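Local coordinates for endosialidase (Enterobacteria phage phi92, PDB 4HIZ), which hydrolyses alpha-2,8 and alpha-2,9 linkages within sialic acid polymers as a phage-borne endosialidase, at the interface of chains A and B. Coordinates in Å, arbitrary orientation; residue numbers count along the deposited sequence, not the author numbering. Chains: chain A/B, Endosialidase.

The interface of chains A and B. Residues chain A 654-658, 661-663; chain B 649-654.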
# COMPACT_ATOMS: atom_id res chain seq x y z
N PHE A 654 5.41 53.08 13.60
CA PHE A 654 6.24 52.09 14.26
C PHE A 654 6.50 52.59 15.66
O PHE A 654 7.08 53.66 15.83
CB PHE A 654 7.55 51.94 13.48
CG PHE A 654 8.47 50.91 14.08
CD1 PHE A 654 8.22 49.55 13.89
CD2 PHE A 654 9.57 51.31 14.83
CE1 PHE A 654 9.06 48.59 14.47
CE2 PHE A 654 10.42 50.36 15.41
CZ PHE A 654 10.17 49.00 15.23
N MET A 655 6.06 51.81 16.66
CA MET A 655 5.93 52.33 18.03
C MET A 655 6.36 51.31 19.04
O MET A 655 6.30 50.09 18.77
CB MET A 655 4.45 52.62 18.30
CG MET A 655 3.85 53.72 17.46
SD MET A 655 2.04 53.62 17.62
CE MET A 655 1.80 52.40 16.29
N PRO A 656 6.77 51.77 20.23
CA PRO A 656 6.92 50.83 21.34
C PRO A 656 5.53 50.43 21.85
O PRO A 656 4.59 51.24 21.82
CB PRO A 656 7.66 51.65 22.40
CG PRO A 656 7.19 53.09 22.17
CD PRO A 656 7.02 53.17 20.63
N TYR A 657 5.37 49.20 22.30
CA TYR A 657 4.07 48.76 22.83
C TYR A 657 3.70 49.48 24.13
O TYR A 657 2.56 49.96 24.30
CB TYR A 657 4.09 47.24 23.09
CG TYR A 657 2.74 46.69 23.47
CD1 TYR A 657 1.82 46.34 22.49
CD2 TYR A 657 2.39 46.55 24.80
CE1 TYR A 657 0.56 45.85 22.84
CE2 TYR A 657 1.15 46.06 25.16
CZ TYR A 657 0.23 45.71 24.18
OH TYR A 657 -1.01 45.23 24.56
N LEU A 658 4.65 49.55 25.05
CA LEU A 658 4.45 50.29 26.30
C LEU A 658 4.90 51.73 26.12
O LEU A 658 5.76 52.01 25.29
CB LEU A 658 5.21 49.63 27.45
CG LEU A 658 4.71 48.25 27.84
CD1 LEU A 658 5.64 47.59 28.82
CD2 LEU A 658 3.32 48.36 28.40
N GLN A 661 8.82 53.35 28.20
CA GLN A 661 9.58 52.26 28.85
C GLN A 661 10.66 51.58 27.99
O GLN A 661 11.54 50.89 28.52
CB GLN A 661 8.63 51.19 29.37
CG GLN A 661 7.69 51.73 30.43
CD GLN A 661 6.73 50.69 30.93
OE1 GLN A 661 7.14 49.60 31.33
NE2 GLN A 661 5.44 51.03 30.91
N VAL A 662 10.59 51.80 26.68
CA VAL A 662 11.38 51.07 25.68
C VAL A 662 12.27 52.09 24.99
O VAL A 662 11.79 53.12 24.53
CB VAL A 662 10.39 50.51 24.58
CG1 VAL A 662 11.13 49.81 23.48
CG2 VAL A 662 9.37 49.57 25.20
N SER A 663 13.58 51.84 24.90
CA SER A 663 14.44 52.83 24.27
C SER A 663 14.56 52.60 22.77
O SER A 663 14.38 51.48 22.28
CB SER A 663 15.83 52.88 24.91
OG SER A 663 16.55 51.71 24.63
N TYR B 649 4.42 47.36 16.28
CA TYR B 649 4.86 47.60 17.64
C TYR B 649 6.05 46.72 18.01
O TYR B 649 6.13 45.56 17.58
CB TYR B 649 3.73 47.26 18.62
CG TYR B 649 2.52 48.14 18.51
CD1 TYR B 649 1.49 47.82 17.63
CD2 TYR B 649 2.42 49.30 19.27
CE1 TYR B 649 0.37 48.65 17.52
CE2 TYR B 649 1.30 50.11 19.18
CZ TYR B 649 0.30 49.79 18.31
OH TYR B 649 -0.80 50.61 18.22
N THR B 650 6.96 47.26 18.82
CA THR B 650 7.98 46.45 19.47
C THR B 650 7.80 46.49 20.99
O THR B 650 7.65 47.56 21.60
CB THR B 650 9.40 46.91 19.04
OG1 THR B 650 10.38 46.16 19.76
CG2 THR B 650 9.62 48.39 19.29
N GLN B 651 7.77 45.31 21.61
CA GLN B 651 7.68 45.25 23.07
C GLN B 651 8.98 45.64 23.75
O GLN B 651 8.98 45.99 24.93
CB GLN B 651 7.30 43.84 23.49
CG GLN B 651 5.86 43.54 23.17
CD GLN B 651 4.92 43.88 24.34
OE1 GLN B 651 5.24 44.71 25.21
NE2 GLN B 651 3.75 43.23 24.36
N ASN B 652 10.08 45.54 23.03
CA ASN B 652 11.40 45.72 23.62
C ASN B 652 12.27 46.75 22.93
O ASN B 652 11.98 47.17 21.78
CB ASN B 652 12.11 44.38 23.65
CG ASN B 652 11.35 43.37 24.50
OD1 ASN B 652 10.56 42.55 24.00
ND2 ASN B 652 11.54 43.47 25.81
N ASN B 653 13.33 47.15 23.62
CA ASN B 653 14.30 48.10 23.08
C ASN B 653 14.64 47.75 21.64
O ASN B 653 14.89 46.59 21.30
CB ASN B 653 15.61 48.05 23.89
CG ASN B 653 15.42 48.44 25.35
OD1 ASN B 653 14.54 49.23 25.71
ND2 ASN B 653 16.30 47.91 26.20
N PHE B 654 14.65 48.78 20.79
CA PHE B 654 14.83 48.59 19.36
C PHE B 654 16.05 49.41 18.94
O PHE B 654 16.07 50.66 19.12
CB PHE B 654 13.58 49.05 18.61
CG PHE B 654 13.65 48.85 17.13
CD1 PHE B 654 13.46 47.59 16.60
CD2 PHE B 654 13.95 49.90 16.29
CE1 PHE B 654 13.53 47.38 15.22
CE2 PHE B 654 14.01 49.70 14.92
CZ PHE B 654 13.83 48.44 14.39
O HOH W 1 6.72 47.54 25.50
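Strand 654-656 of chain A runs parallel to strand 648-650 of chain B, and its bridges make this a sheet-like seam between two copies of one protein near their C-termini. Two backbone bonds define the register. B:Thr650 N donates to A:Met655 O at 2.9 Å, in the carbonyl plane. A:Tyr657 N donates to B:Thr650 O from well above the B:Thr650 carbonyl plane, not along a lone pair.

An aromatic pair forms one part of the close packing. A:Phe654, with CG anti to the backbone N (chi1 -179°), presents its CE2-CZ rim to one face of the B:Phe654 ring. CZ stands over the ring centre, and the planes meet at 61°, an edge-to-face pair with centroids 4.7 Å apart. Although both phenylalanines have nearly the same torsions, they play unlike roles, edge in one chain and face in the other, as the interface is not an exact two-fold. On the other face of the strand, A:Met655 bends at chi3 and brings its CE methyl to 3.6 Å from B:Tyr649 CZ, the two side chains running alongside each other. B:Gln651, bent at chi2, lays its amide along the A:Tyr657 ring with the planes 34° apart, NE2 above the rim rather than the centre.

A second polar anchor closes the far end. The amide oxygen B:Asn653 OD1 accepts from A:Ser663 N at 2.9 Å, and B:Phe654 N donates to A:Ser663 O, almost along the C=O axis. Within chain B, the hydroxyl B:Thr650 OG1 donates to B:Asn652 O, bracing the turn; A:Val662 CG1 packs closely on that carbonyl, 3.3 Å from B:Asn652 C.

The looser side is water-mediated. A:Leu658 CG comes no nearer than 4.4 Å to B:Gln651 OE1, and a water joins A:Leu658 N to B:Gln651 O and OE1. Together, backbone pairing and side-chain packing appear to fasten the C-terminal segments of adjacent subunits, consistent with a role in holding the three-chain assembly together.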